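Local atomic coordinates of protein toll (Drosophila melanogaster, PDB entry 4LXR), a protein that acts as the cell-surface receptor for the cleaved cytokine spaetzle, switching on Toll signalling in dorsal-ventral patterning of the embryo and in antifungal immunity. Residues 680-685 and 703-708; 644-649 and 668-673; 149-154 and 172-177; 198-203 and 222-227; 371-376 and 395-400. All coordinates share one frame; numbering follows the deposited sequence.

Contact 1: residues 680-685 and 703-708; sequences IDVDQL and NATVLG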
# COMPACT_ATOMS: atom_id res chain seq x y z
N ILE A 680 39.99 49.08 -36.95
CA ILE A 680 38.78 49.27 -36.17
C ILE A 680 38.47 50.75 -36.01
O ILE A 680 39.25 51.50 -35.45
CB ILE A 680 38.90 48.69 -34.75
CG1 ILE A 680 39.29 47.21 -34.78
CG2 ILE A 680 37.60 48.89 -33.99
CD1 ILE A 680 38.19 46.29 -35.29
N ASP A 681 37.31 51.16 -36.50
CA ASP A 681 36.86 52.52 -36.26
C ASP A 681 35.90 52.53 -35.09
O ASP A 681 35.09 51.61 -34.94
CB ASP A 681 36.18 53.10 -37.50
CG ASP A 681 36.26 54.61 -37.56
OD1 ASP A 681 35.51 55.28 -36.82
OD2 ASP A 681 37.10 55.13 -38.33
N VAL A 682 35.99 53.56 -34.27
CA VAL A 682 35.08 53.72 -33.14
C VAL A 682 33.60 53.79 -33.58
O VAL A 682 32.70 53.42 -32.83
CB VAL A 682 35.45 54.97 -32.31
CG1 VAL A 682 35.27 56.24 -33.15
CG2 VAL A 682 34.63 55.05 -31.02
N ASP A 683 33.35 54.24 -34.81
CA ASP A 683 31.97 54.30 -35.30
C ASP A 683 31.49 52.95 -35.85
O ASP A 683 30.39 52.84 -36.39
CB ASP A 683 31.74 55.45 -36.29
CG ASP A 683 32.62 55.35 -37.53
OD1 ASP A 683 32.70 54.27 -38.14
OD2 ASP A 683 33.21 56.39 -37.91
N GLN A 684 32.33 51.93 -35.70
CA GLN A 684 31.95 50.56 -35.99
C GLN A 684 31.64 49.82 -34.69
O GLN A 684 31.31 48.63 -34.71
CB GLN A 684 33.07 49.83 -36.73
CG GLN A 684 33.22 50.20 -38.20
CD GLN A 684 34.55 49.73 -38.78
OE1 GLN A 684 35.47 49.38 -38.05
NE2 GLN A 684 34.65 49.72 -40.10
N LEU A 685 31.76 50.51 -33.56
CA LEU A 685 31.60 49.85 -32.26
C LEU A 685 30.26 50.15 -31.61
O LEU A 685 29.99 51.29 -31.26
CB LEU A 685 32.73 50.24 -31.31
CG LEU A 685 34.14 49.88 -31.76
CD1 LEU A 685 35.17 50.44 -30.79
CD2 LEU A 685 34.28 48.37 -31.91
N ASN A 703 43.54 53.26 -33.07
CA ASN A 703 43.38 54.70 -32.90
C ASN A 703 43.09 55.08 -31.45
O ASN A 703 42.43 54.33 -30.73
CB ASN A 703 42.26 55.21 -33.81
CG ASN A 703 42.44 56.68 -34.18
OD1 ASN A 703 43.13 57.43 -33.48
ND2 ASN A 703 41.81 57.10 -35.28
N ALA A 704 43.58 56.25 -31.04
CA ALA A 704 43.33 56.75 -29.68
C ALA A 704 41.82 56.94 -29.41
O ALA A 704 41.38 56.92 -28.26
CB ALA A 704 44.11 58.04 -29.43
N THR A 705 41.04 57.12 -30.47
CA THR A 705 39.59 57.21 -30.33
C THR A 705 38.97 55.86 -29.90
O THR A 705 38.00 55.83 -29.14
CB THR A 705 38.93 57.74 -31.61
OG1 THR A 705 37.52 57.83 -31.41
CG2 THR A 705 39.21 56.82 -32.79
N VAL A 706 39.54 54.76 -30.38
CA VAL A 706 39.07 53.44 -29.99
C VAL A 706 39.48 53.15 -28.55
O VAL A 706 38.72 52.56 -27.78
CB VAL A 706 39.61 52.35 -30.92
CG1 VAL A 706 39.33 50.97 -30.33
CG2 VAL A 706 38.97 52.48 -32.28
N LEU A 707 40.68 53.60 -28.18
CA LEU A 707 41.19 53.39 -26.83
C LEU A 707 40.35 54.17 -25.82
O LEU A 707 40.13 53.70 -24.71
CB LEU A 707 42.67 53.79 -26.73
CG LEU A 707 43.59 53.06 -27.72
CD1 LEU A 707 45.02 53.59 -27.64
CD2 LEU A 707 43.55 51.55 -27.49
N GLY A 708 39.88 55.36 -26.21
CA GLY A 708 39.03 56.16 -25.36
C GLY A 708 37.71 55.45 -25.08
O GLY A 708 37.22 55.42 -23.95
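Val706 holds CG1 anti to the backbone N (chi1 169°), and its other methyl, CG2, beside that N and facing 680-685. Thr705 likewise has OG1 anti to the backbone N (chi1 -179°), turned to Val682. The contact joins two leucine-rich repeats, LRR 17 and LRR 18, away from their strands. A short 3-10 segment, 682-684, meets the first turn of helix 704-710. Val706 CG2 lies 3.3 Å from Ile680 O and 4.2 Å from Ile680 CG2. Its CG1 reaches Leu685 CD1 at 4.2 Å. Val682 and Thr705 cross at about a right angle. Phe709, one turn on, also packs on Val682 and Leu685. The loop is braced from within. Asp681 OD1 takes the N-H of Asp683 on its anti lone pair, an Asx turn. Gln684 OE1 takes the N-H of Asp681 at 3.0 Å, the donor above the carbonyl plane of Gln684. Beside this turn, Val682 CG1 rests 3.3 Å from Thr705 OG1.

Contact 2: residues 644-649 and 668-673; sequences MELHLE and TSLHLA
His647 and His671 form an offset stack, with centroids 3.9 Å apart and planes at 7°. CE1 of His647 sits over the centre of the His671 ring. The rings come from neighbouring parallel strands of a leucine-rich-repeat solenoid, LRR 16 and LRR 17. The two strands are laced by backbone bonds, such as Leu646 N to Ser669 O. On the other face Leu646 CD2 meets Leu670 CD2 at 3.6 Å, the two side chains pointing the same way. In the second shell, two glutamates hold the His647 ring. Its NE2 donates to Glu645 OE2 at 3.0 Å, and its ND1 donates to the syn lone pair of Glu649 OE1 at 2.7 Å. Both acceptors lie in the ring plane, which fixes the ring's rotation. His624 in turn bonds Glu649 OE2, and the His691 ring meets His671. At the start of the strands, Thr668 OG1 accepts the N-H of Met644 at 3.0 Å.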
# COMPACT_ATOMS: atom_id res chain seq x y z
N MET A 644 23.33 40.97 -25.62
CA MET A 644 23.29 40.42 -26.97
C MET A 644 24.71 40.02 -27.37
O MET A 644 25.58 40.89 -27.55
CB MET A 644 22.72 41.45 -27.94
CG MET A 644 22.64 41.02 -29.39
SD MET A 644 21.76 42.25 -30.36
CE MET A 644 21.61 41.45 -31.95
N GLU A 645 24.96 38.72 -27.48
CA GLU A 645 26.31 38.23 -27.77
C GLU A 645 26.42 37.84 -29.23
O GLU A 645 25.67 37.01 -29.72
CB GLU A 645 26.67 37.03 -26.90
CG GLU A 645 26.48 37.24 -25.41
CD GLU A 645 26.94 36.04 -24.60
OE1 GLU A 645 26.89 36.11 -23.36
OE2 GLU A 645 27.34 35.02 -25.21
N LEU A 646 27.36 38.45 -29.94
CA LEU A 646 27.50 38.14 -31.35
C LEU A 646 28.75 37.31 -31.54
O LEU A 646 29.86 37.82 -31.48
CB LEU A 646 27.55 39.42 -32.17
CG LEU A 646 27.76 39.34 -33.67
CD1 LEU A 646 26.69 38.45 -34.37
CD2 LEU A 646 27.74 40.75 -34.21
N HIS A 647 28.55 36.01 -31.73
CA HIS A 647 29.64 35.06 -31.87
C HIS A 647 29.99 34.81 -33.33
O HIS A 647 29.23 34.19 -34.08
CB HIS A 647 29.31 33.76 -31.13
CG HIS A 647 29.44 33.87 -29.64
ND1 HIS A 647 30.62 33.63 -28.97
CD2 HIS A 647 28.54 34.22 -28.69
CE1 HIS A 647 30.44 33.81 -27.68
NE2 HIS A 647 29.18 34.17 -27.48
N LEU A 648 31.15 35.34 -33.73
CA LEU A 648 31.60 35.27 -35.11
C LEU A 648 33.01 34.70 -35.19
O LEU A 648 33.74 34.93 -36.16
CB LEU A 648 31.52 36.65 -35.77
CG LEU A 648 30.11 37.24 -35.93
CD1 LEU A 648 30.14 38.68 -36.41
CD2 LEU A 648 29.29 36.39 -36.90
N GLU A 649 33.39 33.94 -34.16
CA GLU A 649 34.71 33.31 -34.08
C GLU A 649 35.12 32.50 -35.31
O GLU A 649 34.30 31.79 -35.92
CB GLU A 649 34.82 32.40 -32.85
CG GLU A 649 34.76 33.11 -31.52
CD GLU A 649 33.34 33.20 -30.97
OE1 GLU A 649 33.20 33.27 -29.73
OE2 GLU A 649 32.38 33.19 -31.79
N THR A 668 26.03 43.75 -27.15
CA THR A 668 26.79 44.08 -25.95
C THR A 668 28.11 43.31 -25.87
O THR A 668 29.00 43.65 -25.08
CB THR A 668 25.97 43.84 -24.67
OG1 THR A 668 25.69 42.44 -24.54
CG2 THR A 668 24.68 44.60 -24.73
N SER A 669 28.25 42.28 -26.69
CA SER A 669 29.43 41.44 -26.64
C SER A 669 29.81 41.05 -28.06
O SER A 669 29.03 40.39 -28.75
CB SER A 669 29.14 40.18 -25.83
OG SER A 669 30.23 39.82 -25.03
N LEU A 670 31.00 41.47 -28.49
CA LEU A 670 31.53 41.09 -29.79
C LEU A 670 32.64 40.07 -29.62
O LEU A 670 33.67 40.37 -29.02
CB LEU A 670 32.08 42.31 -30.54
CG LEU A 670 31.07 43.21 -31.25
CD1 LEU A 670 31.74 44.49 -31.77
CD2 LEU A 670 30.40 42.43 -32.39
N HIS A 671 32.42 38.87 -30.13
CA HIS A 671 33.39 37.79 -30.04
C HIS A 671 33.90 37.52 -31.44
O HIS A 671 33.28 36.78 -32.22
CB HIS A 671 32.73 36.54 -29.44
CG HIS A 671 32.04 36.80 -28.14
ND1 HIS A 671 32.65 36.62 -26.92
CD2 HIS A 671 30.80 37.27 -27.88
CE1 HIS A 671 31.81 36.94 -25.96
NE2 HIS A 671 30.68 37.33 -26.51
N LEU A 672 35.03 38.14 -31.77
CA LEU A 672 35.52 38.17 -33.13
C LEU A 672 36.88 37.49 -33.29
O LEU A 672 37.56 37.72 -34.28
CB LEU A 672 35.61 39.63 -33.60
CG LEU A 672 34.34 40.45 -33.36
CD1 LEU A 672 34.59 41.93 -33.64
CD2 LEU A 672 33.19 39.91 -34.24
N ALA A 673 37.28 36.67 -32.33
CA ALA A 673 38.58 36.02 -32.43
C ALA A 673 38.69 35.20 -33.71
O ALA A 673 37.78 34.45 -34.05
CB ALA A 673 38.85 35.14 -31.21

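Contact 3: residues 149-154 and 172-177; sequences LSHLEL and LESIEF
Leu152 and Phe177 lie on the tightly packed side of this contact. Leu152 CD2 touches the edge of the phenyl ring, near its plane, 3.8 Å from CZ. Leu154 CD1 reaches CE1 of the same ring at 3.9 Å. Ile175 CG2 covers the centre of one ring face. Leu172 CD1 fills in against Leu152 CB. Backbone hydrogen bonds pair the two strands, among them Glu176 N to Leu152 O at 2.9 Å. Ser150 O is gripped by two N-H groups, those of Glu173 and Ser174.

The other face is polar, and a water takes part in it. This water joins Ser150 O to Ser174 OG, and Ser174 CB lies 3.5 Å from His151 CD2. Glu153 and Glu176 run side by side, their carboxylate planes 68° apart. They touch through carbon, Glu153 CD to Glu176 CG at 3.4 Å. Their acid ends have partners elsewhere: Glu153 OE2 forms a salt bridge with Arg7 of one spaetzle chain, and Glu176 OE1 bonds Tyr64 of another. An alanine in place of Glu153 would probably leave that arginine without its acidic mate and strip cover from Glu176 CG. Parallel strands with leucine and other apolar side chains turned inward are characteristic of a leucine-rich-repeat solenoid; here the polar strand face meets spaetzle.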
# COMPACT_ATOMS: atom_id res chain seq x y z
N LEU A 149 -17.29 -30.95 30.94
CA LEU A 149 -16.84 -30.43 29.66
C LEU A 149 -17.84 -29.44 29.07
O LEU A 149 -19.02 -29.75 28.92
CB LEU A 149 -16.62 -31.56 28.66
CG LEU A 149 -15.32 -32.35 28.57
CD1 LEU A 149 -15.39 -33.22 27.31
CD2 LEU A 149 -14.08 -31.43 28.55
N SER A 150 -17.36 -28.25 28.71
CA SER A 150 -18.20 -27.32 27.98
C SER A 150 -17.74 -27.22 26.53
O SER A 150 -18.53 -26.84 25.66
CB SER A 150 -18.22 -25.95 28.66
OG SER A 150 -17.05 -25.23 28.40
N HIS A 151 -16.50 -27.60 26.25
CA HIS A 151 -15.95 -27.44 24.89
C HIS A 151 -15.15 -28.68 24.50
O HIS A 151 -14.23 -29.08 25.19
CB HIS A 151 -15.07 -26.18 24.79
CG HIS A 151 -14.67 -25.83 23.38
ND1 HIS A 151 -13.85 -26.63 22.60
CD2 HIS A 151 -14.97 -24.75 22.61
CE1 HIS A 151 -13.69 -26.07 21.41
NE2 HIS A 151 -14.35 -24.92 21.40
N LEU A 152 -15.52 -29.28 23.37
CA LEU A 152 -14.94 -30.53 22.95
C LEU A 152 -14.48 -30.38 21.53
O LEU A 152 -15.24 -29.90 20.68
CB LEU A 152 -16.01 -31.67 23.01
CG LEU A 152 -15.63 -33.00 22.33
CD1 LEU A 152 -14.43 -33.66 23.08
CD2 LEU A 152 -16.82 -33.98 22.26
N GLU A 153 -13.26 -30.83 21.25
CA GLU A 153 -12.78 -30.86 19.89
C GLU A 153 -12.12 -32.17 19.62
O GLU A 153 -11.25 -32.60 20.38
CB GLU A 153 -11.78 -29.69 19.61
CG GLU A 153 -11.17 -29.74 18.16
CD GLU A 153 -10.46 -28.42 17.75
OE1 GLU A 153 -9.69 -28.39 16.76
OE2 GLU A 153 -10.66 -27.40 18.44
N LEU A 154 -12.51 -32.82 18.52
CA LEU A 154 -11.92 -34.10 18.17
C LEU A 154 -11.61 -34.02 16.72
O LEU A 154 -12.45 -33.66 15.90
CB LEU A 154 -12.89 -35.29 18.42
CG LEU A 154 -13.29 -35.54 19.86
CD1 LEU A 154 -14.35 -36.65 19.93
CD2 LEU A 154 -12.07 -35.92 20.65
N LEU A 172 -21.93 -29.71 27.82
CA LEU A 172 -21.36 -29.31 26.53
C LEU A 172 -22.07 -28.11 25.88
O LEU A 172 -23.30 -28.08 25.74
CB LEU A 172 -21.28 -30.50 25.56
CG LEU A 172 -20.06 -30.39 24.62
CD1 LEU A 172 -18.77 -30.32 25.42
CD2 LEU A 172 -20.00 -31.55 23.60
N GLU A 173 -21.26 -27.13 25.48
CA GLU A 173 -21.77 -25.94 24.83
C GLU A 173 -21.23 -25.75 23.42
O GLU A 173 -21.89 -25.11 22.58
CB GLU A 173 -21.50 -24.70 25.68
CG GLU A 173 -22.18 -24.78 27.06
CD GLU A 173 -22.25 -23.42 27.76
OE1 GLU A 173 -22.56 -22.40 27.10
OE2 GLU A 173 -21.99 -23.36 28.97
N SER A 174 -20.05 -26.33 23.16
CA SER A 174 -19.43 -26.25 21.84
C SER A 174 -18.86 -27.58 21.41
O SER A 174 -18.16 -28.23 22.19
CB SER A 174 -18.30 -25.20 21.81
OG SER A 174 -18.71 -24.05 22.54
N ILE A 175 -19.13 -27.94 20.16
CA ILE A 175 -18.59 -29.12 19.53
C ILE A 175 -17.80 -28.64 18.34
O ILE A 175 -18.31 -27.89 17.51
CB ILE A 175 -19.69 -30.05 19.01
CG1 ILE A 175 -20.21 -30.94 20.13
CG2 ILE A 175 -19.17 -30.92 17.85
CD1 ILE A 175 -21.56 -31.66 19.82
N GLU A 176 -16.55 -29.08 18.26
CA GLU A 176 -15.73 -28.79 17.11
C GLU A 176 -15.32 -30.14 16.52
O GLU A 176 -14.38 -30.77 17.00
CB GLU A 176 -14.50 -27.95 17.52
CG GLU A 176 -13.49 -27.68 16.36
CD GLU A 176 -14.17 -27.07 15.13
OE1 GLU A 176 -14.12 -25.83 14.95
OE2 GLU A 176 -14.78 -27.84 14.34
N PHE A 177 -16.06 -30.59 15.50
CA PHE A 177 -15.73 -31.84 14.79
C PHE A 177 -15.30 -31.54 13.37
O PHE A 177 -15.33 -32.43 12.51
CB PHE A 177 -16.92 -32.81 14.76
CG PHE A 177 -17.24 -33.41 16.10
CD1 PHE A 177 -16.32 -33.35 17.15
CD2 PHE A 177 -18.46 -34.06 16.32
CE1 PHE A 177 -16.61 -33.91 18.41
CE2 PHE A 177 -18.78 -34.61 17.59
CZ PHE A 177 -17.83 -34.56 18.63
O HOH W 1 -17.76 -23.74 25.08

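Contact 4: residues 198-203 and 222-227; sequences QLNLWS and GIDIHD
Asp224 OD1, beside Trp202, is gripped by two donors of His226. The backbone N-H of His226 meets it nearly along its C-O axis, making an Asx turn. His226 ND1 meets Asp224 OD1 from the syn side at 2.6 Å. A further bond from ND1 to OD2 is weak. Held this way, the imidazole turns one face to Trp202 CB, 3.4 Å from the ring centroid, a CH-pi contact. The indole's five-membered ring is near parallel to the imidazole, at 3°, but slid aside so that they barely overlap.

Nearer the strand starts, Gln198 NE2 donates to Asn200 OD1 at 2.8 Å, from above the carbonyl plane. That same oxygen touches Asp224 CB at 3.4 Å. Gln198 OE1 lies 3.5 Å from Gly222 CA. At the far end Ser203 OG gives its proton to the anti lone pair of Asp227 OD2 at 2.8 Å. Backbone bonds such as Leu201 N to Asp224 O tie the two parallel segments.

Gln62 of a spaetzle chain bonds Gln198, Asn200 and Asp224, while Pro61 of that chain packs on Trp202 and His226. Ala58 of the second spaetzle chain packs on Ser203 and Asp227. This polar and aromatic row is part of the cytokine-binding surface on the strand face of the leucine-rich-repeat solenoid.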
# COMPACT_ATOMS: atom_id res chain seq x y z
N GLN A 198 -22.94 -24.27 20.06
CA GLN A 198 -22.15 -24.22 18.83
C GLN A 198 -21.87 -25.61 18.27
O GLN A 198 -21.29 -26.47 18.95
CB GLN A 198 -20.83 -23.44 19.04
CG GLN A 198 -20.03 -23.20 17.76
CD GLN A 198 -20.83 -22.41 16.71
OE1 GLN A 198 -21.49 -21.41 17.04
NE2 GLN A 198 -20.82 -22.88 15.46
N LEU A 199 -22.28 -25.82 17.03
CA LEU A 199 -22.13 -27.09 16.37
C LEU A 199 -21.28 -26.91 15.12
O LEU A 199 -21.79 -26.50 14.08
CB LEU A 199 -23.52 -27.65 16.01
CG LEU A 199 -23.55 -29.07 15.40
CD1 LEU A 199 -22.73 -30.03 16.25
CD2 LEU A 199 -25.01 -29.58 15.27
N ASN A 200 -19.98 -27.18 15.23
CA ASN A 200 -19.08 -27.08 14.09
C ASN A 200 -18.84 -28.41 13.39
O ASN A 200 -18.29 -29.34 13.97
CB ASN A 200 -17.73 -26.45 14.49
CG ASN A 200 -17.77 -24.94 14.47
OD1 ASN A 200 -18.84 -24.36 14.25
ND2 ASN A 200 -16.62 -24.29 14.70
N LEU A 201 -19.21 -28.48 12.11
CA LEU A 201 -19.15 -29.73 11.36
C LEU A 201 -18.53 -29.51 10.01
O LEU A 201 -18.75 -30.31 9.10
CB LEU A 201 -20.55 -30.33 11.19
CG LEU A 201 -21.24 -30.74 12.49
CD1 LEU A 201 -22.75 -30.95 12.31
CD2 LEU A 201 -20.59 -32.00 13.04
N TRP A 202 -17.74 -28.44 9.88
CA TRP A 202 -17.17 -28.07 8.57
C TRP A 202 -16.14 -29.10 8.11
O TRP A 202 -15.56 -29.82 8.94
CB TRP A 202 -16.55 -26.66 8.61
CG TRP A 202 -15.61 -26.46 9.77
CD1 TRP A 202 -15.96 -26.17 11.06
CD2 TRP A 202 -14.19 -26.58 9.76
NE1 TRP A 202 -14.83 -26.07 11.85
CE2 TRP A 202 -13.73 -26.33 11.07
CE3 TRP A 202 -13.25 -26.85 8.77
CZ2 TRP A 202 -12.38 -26.37 11.42
CZ3 TRP A 202 -11.90 -26.88 9.11
CH2 TRP A 202 -11.48 -26.63 10.41
N SER A 203 -15.93 -29.17 6.80
CA SER A 203 -14.94 -30.06 6.19
C SER A 203 -15.18 -31.50 6.60
O SER A 203 -14.26 -32.20 7.03
CB SER A 203 -13.51 -29.64 6.54
OG SER A 203 -13.16 -28.43 5.90
N GLY A 222 -25.49 -21.84 16.76
CA GLY A 222 -24.61 -21.82 15.60
C GLY A 222 -24.42 -23.18 14.97
O GLY A 222 -24.10 -24.17 15.66
N ILE A 223 -24.62 -23.25 13.66
CA ILE A 223 -24.28 -24.46 12.92
C ILE A 223 -23.42 -24.13 11.69
O ILE A 223 -23.76 -23.26 10.87
CB ILE A 223 -25.50 -25.29 12.51
CG1 ILE A 223 -25.03 -26.52 11.73
CG2 ILE A 223 -26.51 -24.48 11.66
CD1 ILE A 223 -26.16 -27.41 11.32
N ASP A 224 -22.30 -24.82 11.58
CA ASP A 224 -21.37 -24.53 10.51
C ASP A 224 -21.08 -25.80 9.75
O ASP A 224 -20.45 -26.69 10.28
CB ASP A 224 -20.09 -23.92 11.07
CG ASP A 224 -19.12 -23.47 9.98
OD1 ASP A 224 -19.18 -24.00 8.84
OD2 ASP A 224 -18.28 -22.59 10.26
N ILE A 225 -21.54 -25.85 8.51
CA ILE A 225 -21.38 -27.01 7.67
C ILE A 225 -20.70 -26.65 6.36
O ILE A 225 -20.93 -27.30 5.34
CB ILE A 225 -22.74 -27.73 7.38
CG1 ILE A 225 -23.80 -26.75 6.86
CG2 ILE A 225 -23.25 -28.42 8.65
CD1 ILE A 225 -25.15 -27.42 6.51
N HIS A 226 -19.84 -25.64 6.40
CA HIS A 226 -19.06 -25.28 5.22
C HIS A 226 -18.15 -26.41 4.76
O HIS A 226 -17.75 -27.25 5.56
CB HIS A 226 -18.35 -23.92 5.37
CG HIS A 226 -17.05 -23.94 6.14
ND1 HIS A 226 -16.97 -23.57 7.46
CD2 HIS A 226 -15.78 -24.15 5.73
CE1 HIS A 226 -15.71 -23.63 7.86
NE2 HIS A 226 -14.96 -23.97 6.82
N ASP A 227 -17.91 -26.46 3.45
CA ASP A 227 -17.05 -27.47 2.82
C ASP A 227 -17.44 -28.92 3.17
O ASP A 227 -16.64 -29.68 3.72
CB ASP A 227 -15.57 -27.22 3.16
CG ASP A 227 -14.65 -28.23 2.52
OD1 ASP A 227 -14.91 -28.64 1.37
OD2 ASP A 227 -13.67 -28.65 3.18

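Contact 5: residues 371-376 and 395-400; sequences EDNLLT and SRNRLR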
# COMPACT_ATOMS: atom_id res chain seq x y z
N GLU A 371 -16.23 -0.97 -6.44
CA GLU A 371 -15.02 -1.07 -7.26
C GLU A 371 -15.05 -2.35 -8.11
O GLU A 371 -15.75 -3.31 -7.78
CB GLU A 371 -13.74 -0.96 -6.40
CG GLU A 371 -13.52 -2.11 -5.38
CD GLU A 371 -14.14 -1.84 -4.01
OE1 GLU A 371 -15.12 -1.07 -3.93
OE2 GLU A 371 -13.62 -2.39 -3.01
N ASP A 372 -14.32 -2.35 -9.22
CA ASP A 372 -14.21 -3.51 -10.11
C ASP A 372 -15.53 -3.94 -10.73
O ASP A 372 -15.97 -5.10 -10.64
CB ASP A 372 -13.44 -4.66 -9.44
CG ASP A 372 -11.98 -4.30 -9.17
OD1 ASP A 372 -11.18 -4.23 -10.12
OD2 ASP A 372 -11.65 -4.04 -8.00
N ASN A 373 -16.15 -2.97 -11.39
CA ASN A 373 -17.38 -3.17 -12.11
C ASN A 373 -17.30 -2.45 -13.45
O ASN A 373 -16.22 -2.02 -13.86
CB ASN A 373 -18.56 -2.70 -11.26
CG ASN A 373 -19.04 -3.79 -10.30
OD1 ASN A 373 -19.62 -4.78 -10.73
ND2 ASN A 373 -18.75 -3.63 -9.02
N LEU A 374 -18.42 -2.31 -14.13
CA LEU A 374 -18.44 -1.73 -15.46
C LEU A 374 -19.38 -0.55 -15.53
O LEU A 374 -20.05 -0.37 -16.53
CB LEU A 374 -18.88 -2.78 -16.48
CG LEU A 374 -18.02 -4.04 -16.54
CD1 LEU A 374 -18.68 -5.08 -17.44
CD2 LEU A 374 -16.61 -3.71 -17.04
N LEU A 375 -19.48 0.22 -14.45
CA LEU A 375 -20.37 1.37 -14.42
C LEU A 375 -19.81 2.52 -15.26
O LEU A 375 -18.60 2.75 -15.29
CB LEU A 375 -20.59 1.83 -12.97
CG LEU A 375 -21.28 0.75 -12.11
CD1 LEU A 375 -21.13 1.05 -10.65
CD2 LEU A 375 -22.75 0.62 -12.48
N THR A 376 -20.70 3.25 -15.94
CA THR A 376 -20.26 4.29 -16.87
C THR A 376 -20.64 5.69 -16.44
O THR A 376 -20.19 6.64 -17.03
CB THR A 376 -20.84 4.09 -18.26
OG1 THR A 376 -22.25 3.91 -18.15
CG2 THR A 376 -20.21 2.91 -18.96
N SER A 395 -13.51 2.51 -7.77
CA SER A 395 -12.28 2.24 -8.51
C SER A 395 -12.48 1.20 -9.59
O SER A 395 -13.26 0.26 -9.41
CB SER A 395 -11.20 1.73 -7.56
OG SER A 395 -11.19 2.53 -6.40
N ARG A 396 -11.75 1.36 -10.69
CA ARG A 396 -11.73 0.38 -11.77
C ARG A 396 -13.15 0.07 -12.26
O ARG A 396 -13.58 -1.09 -12.26
CB ARG A 396 -10.97 -0.89 -11.35
CG ARG A 396 -9.46 -0.66 -11.14
CD ARG A 396 -8.74 -1.88 -10.54
NE ARG A 396 -9.38 -2.28 -9.29
CZ ARG A 396 -9.08 -1.78 -8.10
NH1 ARG A 396 -8.12 -0.88 -7.95
NH2 ARG A 396 -9.75 -2.19 -7.04
N ASN A 397 -13.86 1.12 -12.64
CA ASN A 397 -15.08 1.01 -13.43
C ASN A 397 -14.80 1.60 -14.82
O ASN A 397 -13.66 1.64 -15.23
CB ASN A 397 -16.26 1.69 -12.72
CG ASN A 397 -16.92 0.79 -11.68
OD1 ASN A 397 -17.94 0.16 -11.97
ND2 ASN A 397 -16.35 0.72 -10.48
N ARG A 398 -15.83 2.03 -15.54
CA ARG A 398 -15.66 2.70 -16.83
C ARG A 398 -16.33 4.07 -16.75
O ARG A 398 -16.97 4.51 -17.71
CB ARG A 398 -16.30 1.91 -17.97
CG ARG A 398 -15.92 0.42 -18.05
CD ARG A 398 -14.42 0.18 -18.05
NE ARG A 398 -13.76 0.86 -19.15
CZ ARG A 398 -12.65 1.59 -19.03
NH1 ARG A 398 -12.06 1.74 -17.85
NH2 ARG A 398 -12.13 2.17 -20.11
N LEU A 399 -16.19 4.74 -15.61
CA LEU A 399 -16.91 5.99 -15.38
C LEU A 399 -16.46 7.05 -16.34
O LEU A 399 -15.26 7.26 -16.51
CB LEU A 399 -16.71 6.49 -13.94
CG LEU A 399 -17.36 5.64 -12.85
CD1 LEU A 399 -17.10 6.27 -11.48
CD2 LEU A 399 -18.84 5.58 -13.16
N ARG A 400 -17.41 7.71 -16.99
CA ARG A 400 -17.10 8.73 -17.97
C ARG A 400 -17.82 10.04 -17.62
O ARG A 400 -17.28 11.13 -17.82
CB ARG A 400 -17.42 8.23 -19.38
CG ARG A 400 -17.91 9.29 -20.35
CD ARG A 400 -17.08 9.34 -21.62
NE ARG A 400 -17.45 10.47 -22.48
CZ ARG A 400 -17.04 11.72 -22.29
NH1 ARG A 400 -16.23 12.01 -21.27
NH2 ARG A 400 -17.43 12.68 -23.12
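Asp372 and Arg396 lie side by side, pointing the same way, with carboxylate and guanidinium planes 29° apart. The arginine grips side-on. NE bonds OD1 of Asp372 and NH2 bonds its OD2, each at 2.8 Å. Both oxygens lie close to the guanidinium plane. An alanine in place of Asp372 would probably leave the Arg396 guanidinium without this acidic partner and freer to turn. Asn397 and Leu375 also run alongside each other. Asn397 has CG anti to the carbonyl carbon (chi1 -84°), and its OD1 takes the N-H of Leu375 on a lone pair at 2.9 Å. Leu375 CB meets Leu399 CD2 at 4.1 Å. Thr376 crosses Arg398 obliquely, with Thr376 CG2 4.2 Å from Arg398 CB. Thr376 O accepts the N-H of Arg400 at 3.0 Å. Asn373 bonds back to the preceding repeat and Asn397 ND2 to Leu370 O, so each asparagine side chain ties one turn to the last. This is the asparagine ladder of the leucine-rich-repeat solenoid.

Overall arrangement
All five contacts join consecutive turns of the Toll ectodomain, in the chain order 3, 4, 5, 2, 1. Contacts 3 and 4 are neighbours, their centres about 12 Å apart. Strands 174-176 and 198-200 lie next to each other and bond through Glu173 O and Gln198 N. Contact 5 follows in the same solenoid, about 37 Å from contact 4 between centres, in the loops after strands 367-369 and 391-393. Contacts 2 and 1 belong to the later group of repeats, with centres about 17 Å apart. Contact 2 pairs strands 643-647 and 669-671. Spaetzle touches contacts 3 and 4 but not contacts 5, 2 and 1, and the centres of contacts 1 and 3 are about 113 Å apart.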